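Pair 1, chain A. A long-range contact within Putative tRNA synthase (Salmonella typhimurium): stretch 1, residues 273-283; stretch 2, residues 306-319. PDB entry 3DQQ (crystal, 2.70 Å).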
# COMPACT_ATOMS: atom_id res chain seq x y z
N GLN A 273 2.57 -11.34 22.13
CA GLN A 273 2.87 -11.26 23.55
C GLN A 273 2.09 -12.22 24.41
O GLN A 273 2.42 -12.40 25.57
CB GLN A 273 2.59 -9.85 24.03
CG GLN A 273 3.58 -8.90 23.42
CD GLN A 273 3.20 -7.47 23.56
OE1 GLN A 273 2.71 -6.88 22.61
NE2 GLN A 273 3.44 -6.89 24.73
N HIS A 274 1.05 -12.82 23.86
CA HIS A 274 0.17 -13.66 24.64
C HIS A 274 0.19 -15.11 24.22
O HIS A 274 -0.34 -15.95 24.94
CB HIS A 274 -1.26 -13.15 24.54
CG HIS A 274 -1.42 -11.75 25.03
ND1 HIS A 274 -1.65 -11.44 26.35
CD2 HIS A 274 -1.36 -10.57 24.37
CE1 HIS A 274 -1.73 -10.13 26.48
NE2 HIS A 274 -1.56 -9.57 25.30
N ALA A 275 0.78 -15.41 23.08
CA ALA A 275 0.71 -16.77 22.58
C ALA A 275 1.98 -17.09 21.81
O ALA A 275 2.62 -16.20 21.28
CB ALA A 275 -0.51 -16.95 21.69
N PRO A 276 2.35 -18.38 21.77
CA PRO A 276 3.53 -18.77 21.03
C PRO A 276 3.33 -18.44 19.57
O PRO A 276 2.27 -18.71 19.02
CB PRO A 276 3.61 -20.29 21.24
CG PRO A 276 2.29 -20.71 21.68
CD PRO A 276 1.66 -19.53 22.37
N THR A 277 4.33 -17.82 18.96
CA THR A 277 4.21 -17.48 17.57
C THR A 277 5.48 -17.68 16.78
O THR A 277 6.54 -17.82 17.31
CB THR A 277 3.65 -16.05 17.36
OG1 THR A 277 4.71 -15.14 17.10
CG2 THR A 277 2.82 -15.59 18.54
N ARG A 278 5.35 -17.67 15.48
CA ARG A 278 6.41 -18.08 14.60
C ARG A 278 6.22 -17.31 13.30
O ARG A 278 5.10 -17.27 12.75
CB ARG A 278 6.30 -19.58 14.42
CG ARG A 278 7.48 -20.23 13.84
CD ARG A 278 8.45 -20.78 14.86
NE ARG A 278 8.96 -22.07 14.36
CZ ARG A 278 9.69 -22.22 13.25
NH1 ARG A 278 10.02 -21.18 12.47
NH2 ARG A 278 10.06 -23.43 12.89
N ASP A 279 7.29 -16.66 12.84
CA ASP A 279 7.26 -15.84 11.65
C ASP A 279 7.70 -16.62 10.45
O ASP A 279 8.72 -17.25 10.48
CB ASP A 279 8.23 -14.68 11.79
CG ASP A 279 7.69 -13.59 12.69
OD1 ASP A 279 6.67 -12.92 12.28
OD2 ASP A 279 8.27 -13.41 13.78
N VAL A 280 6.93 -16.54 9.38
CA VAL A 280 7.21 -17.30 8.19
C VAL A 280 8.47 -16.77 7.51
O VAL A 280 8.50 -15.60 7.12
CB VAL A 280 6.05 -17.16 7.19
CG1 VAL A 280 6.39 -17.82 5.90
CG2 VAL A 280 4.78 -17.72 7.77
N ASP A 281 9.49 -17.62 7.35
CA ASP A 281 10.71 -17.23 6.63
C ASP A 281 10.61 -17.49 5.13
O ASP A 281 10.59 -18.60 4.66
CB ASP A 281 11.95 -17.91 7.20
CG ASP A 281 13.22 -17.52 6.45
OD1 ASP A 281 13.42 -16.34 6.08
OD2 ASP A 281 14.05 -18.39 6.19
N VAL A 282 10.55 -16.41 4.40
CA VAL A 282 10.51 -16.45 2.97
C VAL A 282 11.66 -17.24 2.34
O VAL A 282 11.45 -17.90 1.34
CB VAL A 282 10.52 -15.02 2.42
CG1 VAL A 282 10.45 -15.05 0.90
CG2 VAL A 282 9.34 -14.26 3.00
N ALA A 283 12.87 -17.21 2.90
CA ALA A 283 13.94 -18.04 2.30
C ALA A 283 13.65 -19.53 2.41
O ALA A 283 14.36 -20.34 1.86
CB ALA A 283 15.32 -17.72 2.88
N ASP A 306 1.68 -26.08 23.58
CA ASP A 306 0.83 -26.43 24.69
C ASP A 306 0.73 -25.14 25.49
O ASP A 306 1.56 -24.85 26.35
CB ASP A 306 1.49 -27.58 25.46
CG ASP A 306 0.90 -27.77 26.85
OD1 ASP A 306 -0.32 -27.50 27.02
OD2 ASP A 306 1.68 -28.17 27.75
N SER A 307 -0.26 -24.34 25.13
CA SER A 307 -0.46 -23.02 25.68
C SER A 307 -1.95 -22.89 25.74
O SER A 307 -2.67 -23.68 25.13
CB SER A 307 0.11 -21.95 24.75
OG SER A 307 -0.37 -22.13 23.43
N GLU A 308 -2.42 -21.92 26.50
CA GLU A 308 -3.85 -21.68 26.58
C GLU A 308 -4.34 -21.21 25.18
O GLU A 308 -5.10 -21.93 24.51
CB GLU A 308 -4.16 -20.68 27.70
CG GLU A 308 -5.62 -20.15 27.75
CD GLU A 308 -5.74 -18.81 28.55
OE1 GLU A 308 -5.15 -18.75 29.70
OE2 GLU A 308 -6.42 -17.84 28.03
N LEU A 309 -3.86 -20.05 24.73
CA LEU A 309 -4.29 -19.48 23.46
C LEU A 309 -3.62 -20.16 22.26
O LEU A 309 -2.57 -20.77 22.40
CB LEU A 309 -3.98 -18.00 23.45
CG LEU A 309 -4.74 -17.13 24.43
CD1 LEU A 309 -4.05 -15.79 24.51
CD2 LEU A 309 -6.20 -16.94 24.01
N ALA A 310 -4.23 -20.00 21.08
CA ALA A 310 -3.77 -20.62 19.83
C ALA A 310 -2.42 -20.05 19.35
O ALA A 310 -2.23 -18.83 19.30
CB ALA A 310 -4.83 -20.45 18.72
N PRO A 311 -1.50 -20.93 18.94
CA PRO A 311 -0.28 -20.53 18.29
C PRO A 311 -0.55 -19.74 17.03
O PRO A 311 -1.54 -19.97 16.36
CB PRO A 311 0.35 -21.85 17.91
CG PRO A 311 -0.21 -22.83 18.85
CD PRO A 311 -1.59 -22.39 19.06
N MET A 312 0.34 -18.81 16.71
CA MET A 312 0.22 -17.98 15.51
C MET A 312 1.35 -18.27 14.52
O MET A 312 2.50 -18.45 14.89
CB MET A 312 0.25 -16.52 15.88
CG MET A 312 0.14 -15.61 14.69
SD MET A 312 0.01 -13.89 15.20
CE MET A 312 -1.69 -13.70 14.96
N ILE A 313 0.99 -18.35 13.25
CA ILE A 313 1.99 -18.32 12.20
C ILE A 313 1.70 -17.09 11.35
O ILE A 313 0.66 -17.00 10.67
CB ILE A 313 1.97 -19.60 11.40
CG1 ILE A 313 2.51 -20.68 12.31
CG2 ILE A 313 2.80 -19.49 10.10
CD1 ILE A 313 2.32 -21.96 11.71
N SER A 314 2.61 -16.13 11.44
CA SER A 314 2.44 -14.84 10.86
C SER A 314 3.42 -14.63 9.74
O SER A 314 4.57 -14.97 9.88
CB SER A 314 2.68 -13.78 11.92
OG SER A 314 2.80 -12.50 11.32
N ALA A 315 2.94 -14.03 8.66
CA ALA A 315 3.75 -13.69 7.52
C ALA A 315 3.83 -12.16 7.42
O ALA A 315 4.29 -11.62 6.43
CB ALA A 315 3.14 -14.26 6.28
N THR A 316 3.43 -11.46 8.47
CA THR A 316 3.32 -10.02 8.36
C THR A 316 4.69 -9.30 8.48
O THR A 316 4.87 -8.22 7.92
CB THR A 316 2.14 -9.43 9.26
OG1 THR A 316 2.66 -9.00 10.51
CG2 THR A 316 0.93 -10.44 9.46
N ALA A 317 5.68 -9.95 9.10
CA ALA A 317 7.10 -9.51 9.09
C ALA A 317 7.72 -9.56 7.70
O ALA A 317 8.45 -8.62 7.29
CB ALA A 317 7.95 -10.38 10.02
N SER A 318 7.46 -10.67 7.01
CA SER A 318 7.87 -10.89 5.60
C SER A 318 7.19 -9.87 4.63
O SER A 318 7.82 -9.37 3.69
CB SER A 318 7.54 -12.34 5.16
OG SER A 318 6.30 -12.44 4.43
N THR A 319 5.90 -9.61 4.88
CA THR A 319 5.11 -8.52 4.27
C THR A 319 5.76 -7.11 4.37
O THR A 319 5.44 -6.21 3.59
CB THR A 319 3.69 -8.51 4.93
OG1 THR A 319 2.74 -8.96 3.97
CG2 THR A 319 3.28 -7.12 5.49

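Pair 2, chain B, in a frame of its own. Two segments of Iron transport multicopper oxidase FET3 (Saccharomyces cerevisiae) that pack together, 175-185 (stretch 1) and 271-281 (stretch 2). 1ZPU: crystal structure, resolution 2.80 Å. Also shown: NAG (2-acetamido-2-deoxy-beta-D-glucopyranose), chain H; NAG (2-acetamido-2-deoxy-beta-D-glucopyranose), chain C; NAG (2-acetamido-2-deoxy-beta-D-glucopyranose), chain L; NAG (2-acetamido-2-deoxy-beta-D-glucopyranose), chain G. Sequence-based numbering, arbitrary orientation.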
# COMPACT_ATOMS: atom_id res chain seq x y z
N THR B 175 0.67 -20.04 -1.21
CA THR B 175 0.22 -21.23 -1.96
C THR B 175 -1.22 -21.08 -2.37
O THR B 175 -1.81 -20.02 -2.26
CB THR B 175 0.21 -22.54 -1.15
OG1 THR B 175 0.05 -22.24 0.23
CG2 THR B 175 1.46 -23.34 -1.39
N MET B 176 -1.77 -22.19 -2.83
CA MET B 176 -3.18 -22.32 -3.09
C MET B 176 -3.72 -23.45 -2.23
O MET B 176 -2.96 -24.24 -1.67
CB MET B 176 -3.40 -22.61 -4.56
CG MET B 176 -3.17 -21.41 -5.43
SD MET B 176 -3.94 -21.66 -7.03
CE MET B 176 -5.62 -21.08 -6.75
N ASN B 177 -5.05 -23.53 -2.12
CA ASN B 177 -5.73 -24.59 -1.36
C ASN B 177 -5.03 -24.93 -0.05
O ASN B 177 -4.56 -26.05 0.17
CB ASN B 177 -6.08 -25.81 -2.24
CG ASN B 177 -5.13 -25.98 -3.40
OD1 ASN B 177 -3.96 -26.22 -3.18
ND2 ASN B 177 -5.62 -25.88 -4.62
N LEU B 178 -4.98 -23.92 0.82
CA LEU B 178 -4.33 -23.94 2.12
C LEU B 178 -5.22 -24.55 3.18
O LEU B 178 -6.44 -24.39 3.17
CB LEU B 178 -4.06 -22.50 2.53
CG LEU B 178 -3.35 -22.19 3.84
CD1 LEU B 178 -1.89 -22.67 3.79
CD2 LEU B 178 -3.39 -20.70 4.08
N THR B 179 -4.56 -25.19 4.14
CA THR B 179 -5.20 -25.80 5.28
C THR B 179 -5.03 -24.95 6.55
O THR B 179 -3.92 -24.53 6.89
CB THR B 179 -4.59 -27.17 5.48
OG1 THR B 179 -5.10 -28.03 4.48
CG2 THR B 179 -4.91 -27.71 6.84
N TRP B 180 -6.15 -24.69 7.23
CA TRP B 180 -6.13 -24.05 8.54
C TRP B 180 -6.82 -24.98 9.53
O TRP B 180 -8.04 -25.16 9.51
CB TRP B 180 -6.80 -22.68 8.47
CG TRP B 180 -6.91 -21.96 9.78
CD1 TRP B 180 -6.04 -22.02 10.83
CD2 TRP B 180 -7.94 -21.06 10.17
NE1 TRP B 180 -6.46 -21.21 11.85
CE2 TRP B 180 -7.62 -20.60 11.47
CE3 TRP B 180 -9.10 -20.59 9.55
CZ2 TRP B 180 -8.44 -19.71 12.18
CZ3 TRP B 180 -9.93 -19.69 10.26
CH2 TRP B 180 -9.58 -19.26 11.56
N GLU B 181 -6.01 -25.60 10.38
CA GLU B 181 -6.50 -26.55 11.39
C GLU B 181 -6.99 -25.81 12.63
O GLU B 181 -6.22 -25.11 13.28
CB GLU B 181 -5.37 -27.48 11.81
CG GLU B 181 -4.54 -28.02 10.67
CD GLU B 181 -4.07 -29.44 10.96
OE1 GLU B 181 -4.36 -30.32 10.12
OE2 GLU B 181 -3.44 -29.67 12.02
N VAL B 182 -8.26 -25.97 12.97
CA VAL B 182 -8.81 -25.22 14.10
C VAL B 182 -9.21 -26.12 15.25
O VAL B 182 -9.29 -27.32 15.09
CB VAL B 182 -10.01 -24.31 13.70
CG1 VAL B 182 -9.54 -23.16 12.82
CG2 VAL B 182 -11.13 -25.11 13.03
N GLN B 183 -9.42 -25.51 16.41
CA GLN B 183 -9.98 -26.20 17.58
C GLN B 183 -11.41 -25.74 17.81
O GLN B 183 -11.73 -24.58 17.56
CB GLN B 183 -9.16 -25.89 18.84
CG GLN B 183 -7.72 -26.34 18.77
CD GLN B 183 -7.57 -27.83 18.92
OE1 GLN B 183 -8.27 -28.47 19.73
NE2 GLN B 183 -6.67 -28.41 18.14
N PRO B 184 -12.29 -26.65 18.28
CA PRO B 184 -13.68 -26.26 18.51
C PRO B 184 -13.81 -25.19 19.59
O PRO B 184 -12.95 -25.09 20.47
CB PRO B 184 -14.32 -27.56 19.01
CG PRO B 184 -13.17 -28.35 19.58
CD PRO B 184 -12.04 -28.05 18.65
N ASP B 185 -14.87 -24.39 19.51
CA ASP B 185 -15.20 -23.41 20.55
C ASP B 185 -14.00 -22.55 20.94
O ASP B 185 -13.59 -22.48 22.09
CB ASP B 185 -15.80 -24.10 21.79
CG ASP B 185 -16.26 -23.11 22.85
OD1 ASP B 185 -16.84 -22.07 22.47
OD2 ASP B 185 -16.03 -23.36 24.06
N ASN B 271 -12.47 -17.67 -8.51
CA ASN B 271 -12.59 -17.88 -7.07
C ASN B 271 -11.86 -19.10 -6.56
O ASN B 271 -11.91 -20.14 -7.16
CB ASN B 271 -14.05 -17.73 -6.57
CG ASN B 271 -15.07 -18.31 -7.51
OD1 ASN B 271 -15.05 -19.49 -7.77
ND2 ASN B 271 -15.99 -17.47 -8.00
N ALA B 272 -11.16 -18.94 -5.45
CA ALA B 272 -10.26 -19.97 -4.93
C ALA B 272 -10.71 -20.45 -3.55
O ALA B 272 -11.12 -19.66 -2.70
CB ALA B 272 -8.87 -19.44 -4.86
N THR B 273 -10.63 -21.77 -3.33
CA THR B 273 -11.07 -22.38 -2.08
C THR B 273 -9.90 -22.87 -1.24
O THR B 273 -9.03 -23.59 -1.74
CB THR B 273 -12.01 -23.62 -2.31
OG1 THR B 273 -13.08 -23.30 -3.20
CG2 THR B 273 -12.56 -24.14 -1.01
N SER B 274 -9.90 -22.49 0.03
CA SER B 274 -9.01 -23.06 1.03
C SER B 274 -9.83 -23.73 2.13
O SER B 274 -11.06 -23.72 2.09
CB SER B 274 -8.09 -22.01 1.62
OG SER B 274 -6.90 -21.91 0.85
N TYR B 275 -9.16 -24.32 3.12
CA TYR B 275 -9.85 -25.22 4.03
C TYR B 275 -9.71 -24.87 5.50
O TYR B 275 -8.62 -24.91 6.06
CB TYR B 275 -9.39 -26.66 3.83
CG TYR B 275 -9.16 -27.00 2.39
CD1 TYR B 275 -7.88 -27.32 1.94
CD2 TYR B 275 -10.21 -26.98 1.47
CE1 TYR B 275 -7.64 -27.62 0.62
CE2 TYR B 275 -9.98 -27.28 0.14
CZ TYR B 275 -8.69 -27.60 -0.27
OH TYR B 275 -8.45 -27.90 -1.59
N MET B 276 -10.83 -24.55 6.12
CA MET B 276 -10.93 -24.52 7.57
C MET B 276 -11.26 -25.94 8.06
O MET B 276 -12.38 -26.44 7.89
CB MET B 276 -11.96 -23.51 8.03
CG MET B 276 -11.96 -23.26 9.51
SD MET B 276 -13.13 -21.96 9.89
CE MET B 276 -13.28 -22.12 11.67
N VAL B 277 -10.25 -26.58 8.66
CA VAL B 277 -10.32 -27.99 9.00
C VAL B 277 -10.55 -28.23 10.50
O VAL B 277 -9.67 -28.00 11.32
CB VAL B 277 -9.03 -28.75 8.55
CG1 VAL B 277 -9.15 -30.21 8.85
CG2 VAL B 277 -8.76 -28.54 7.07
N TYR B 278 -11.74 -28.71 10.83
CA TYR B 278 -12.05 -29.11 12.20
C TYR B 278 -11.68 -30.57 12.36
O TYR B 278 -11.29 -30.99 13.43
CB TYR B 278 -13.54 -28.94 12.50
CG TYR B 278 -14.03 -27.52 12.75
CD1 TYR B 278 -14.12 -26.60 11.72
CD2 TYR B 278 -14.47 -27.14 14.02
CE1 TYR B 278 -14.60 -25.32 11.95
CE2 TYR B 278 -14.95 -25.86 14.26
CZ TYR B 278 -15.01 -24.96 13.22
OH TYR B 278 -15.49 -23.69 13.45
N ASN B 279 -11.82 -31.33 11.28
CA ASN B 279 -11.60 -32.77 11.30
C ASN B 279 -10.63 -33.18 10.19
O ASN B 279 -10.93 -33.06 9.00
CB ASN B 279 -12.93 -33.51 11.17
CG ASN B 279 -12.80 -35.00 11.37
OD1 ASN B 279 -11.70 -35.56 11.27
ND2 ASN B 279 -13.92 -35.64 11.69
N LYS B 280 -9.47 -33.67 10.60
CA LYS B 280 -8.37 -33.94 9.67
C LYS B 280 -8.67 -35.08 8.72
O LYS B 280 -7.96 -35.30 7.74
CB LYS B 280 -7.09 -34.26 10.44
CG LYS B 280 -6.41 -33.03 11.01
CD LYS B 280 -4.88 -33.13 10.91
CE LYS B 280 -4.35 -34.19 11.86
NZ LYS B 280 -4.95 -34.01 13.22
N THR B 281 -9.76 -35.78 9.00
CA THR B 281 -10.03 -37.05 8.39
C THR B 281 -11.29 -36.95 7.53
O THR B 281 -11.52 -37.77 6.64
CB THR B 281 -10.07 -38.07 9.52
OG1 THR B 281 -9.07 -39.06 9.31
CG2 THR B 281 -11.43 -38.67 9.72
C1 NAG H . -4.75 -26.57 -5.57
C2 NAG H . -3.33 -26.86 -6.06
C3 NAG H . -3.15 -26.61 -7.56
C4 NAG H . -4.25 -27.26 -8.40
C5 NAG H . -5.58 -26.84 -7.77
C6 NAG H . -6.77 -27.51 -8.42
C7 NAG H . -1.32 -26.12 -4.77
C8 NAG H . -1.12 -27.39 -3.99
N2 NAG H . -2.45 -25.92 -5.43
O3 NAG H . -1.91 -27.09 -8.02
O4 NAG H . -4.12 -26.79 -9.73
O5 NAG H . -5.58 -27.30 -6.43
O6 NAG H . -6.69 -28.87 -8.08
O7 NAG H . -0.46 -25.24 -4.77
C1 NAG C . -13.98 -37.04 11.31
C2 NAG C . -14.35 -37.74 12.62
C3 NAG C . -14.60 -39.22 12.36
C4 NAG C . -15.70 -39.35 11.31
C5 NAG C . -15.27 -38.58 10.06
C6 NAG C . -16.32 -38.59 8.96
C7 NAG C . -13.58 -36.97 14.78
C8 NAG C . -13.14 -37.73 16.00
N2 NAG C . -13.31 -37.57 13.62
O3 NAG C . -14.93 -39.87 13.56
O4 NAG C . -15.91 -40.71 10.99
O5 NAG C . -15.02 -37.24 10.38
O6 NAG C . -15.65 -38.19 7.79
O7 NAG C . -14.14 -35.87 14.89
C1 NAG L . -17.34 -18.05 -8.14
C2 NAG L . -18.10 -19.06 -8.99
C3 NAG L . -19.49 -18.59 -9.43
C4 NAG L . -20.34 -18.20 -8.24
C5 NAG L . -19.53 -17.12 -7.52
C6 NAG L . -20.26 -16.65 -6.27
C7 NAG L . -17.15 -20.69 -10.54
C8 NAG L . -17.24 -21.79 -9.53
N2 NAG L . -17.31 -19.42 -10.14
O3 NAG L . -20.19 -19.62 -10.09
O4 NAG L . -21.59 -17.75 -8.74
O5 NAG L . -18.23 -17.59 -7.13
O6 NAG L . -20.27 -17.69 -5.31
O7 NAG L . -16.95 -20.99 -11.72
C1 NAG G . -0.15 -17.85 7.23
C2 NAG G . -0.46 -18.92 8.28
C3 NAG G . -0.41 -18.34 9.68
C4 NAG G . 0.86 -17.53 9.95
C5 NAG G . 1.09 -16.56 8.81
C6 NAG G . 2.47 -15.98 8.98
C7 NAG G . -1.96 -20.84 7.96
C8 NAG G . -3.38 -21.36 7.99
N2 NAG G . -1.76 -19.52 8.03
O3 NAG G . -0.47 -19.40 10.60
O4 NAG G . 0.74 -16.70 11.10
O5 NAG G . 1.07 -17.23 7.58
O6 NAG G . 2.73 -14.98 8.02
O7 NAG G . -1.02 -21.63 7.87

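Both pairs are short parallel two-strand ladders. In pair 1, strands 277-279 and 312-314 approach to 4.8 Å with 18° between their directions; in pair 2, strands 179-181 and 271-277 approach to 4.7 Å at 13°. Fourteen central residues superpose with an RMSD of 1.0 Å on N, CA and C, and the three bridges coincide: T277(A)-M312(A) with T179(B)-Y275(B), R278(A)-I313(A) with W180(B)-M276(B), and D279(A)-S314(A) with E181(B)-V277(B).

The hydrogen bonds follow the same register. In pair 1, M312(A) N donates to P276(A) O (3.0 Å), R278(A) N weakly to M312(A) O (3.0 Å, 130°), S314(A) N to R278(A) O (3.0 Å) and V280(A) N to S314(A) O (2.9 Å). The matching bonds of pair 2 are Y275(B) N to L178(B) O (2.7 Å), W180(B) N to Y275(B) O (2.7 Å), V277(B) N to W180(B) O (2.8 Å) and V182(B) N to V277(B) O (3.0 Å). The second is straighter here, at 164°.

The clearest inward match is V280(A) with V182(B), both pointing toward the other stretch. V280(A) CG2 meets I313(A) CG2 at 3.5 Å and A315(A) CB at 4.1 Å. V182(B) meets the equivalent positions, but they carry longer groups: its CG2 lies 3.9 Å from M276(B) CE and 3.6 Å from the centroid of the Y278(B) ring, 12° off the normal. The CA-to-CB bond of Y278(B) points away, yet its ring returns to offer a face where A315(A) has only a methyl.

On the sheet face carrying the middle bridge, R278(A) leads its end away from I313(A), leaving CB 4.5 Å from I313(A) CG1. W180(B) instead packs its ring against M276(B), with CE3 3.9 Å from CG; the M276(B) SD lies obliquely, 4.8 Å from the six-membered ring centroid.

The other face also differs. T277(A) and M312(A) touch through CB and CB at 3.7 Å, while the thioether end leads away. Y275(B) bends nearer, placing OH 3.2 Å from N177(B) CB and CD1 3.8 Å from T179(B) OG1, at the ring edge.

Before the ladder, A275(A), pointing toward its partner stretch, sets CB 4.0 Å from L309(A) CB. Its counterpart N177(B) points sideways and is covalently glycosylated, ND2 to NAG (chain H) C1 at 1.5 Å. One position later, P276(A) CG packs 4.3 Å from P311(A) CG; the matching residues form a hydrogen bond, L178(B) N to S274(B) OG (2.8 Å), which uses an amide hydrogen that proline lacks.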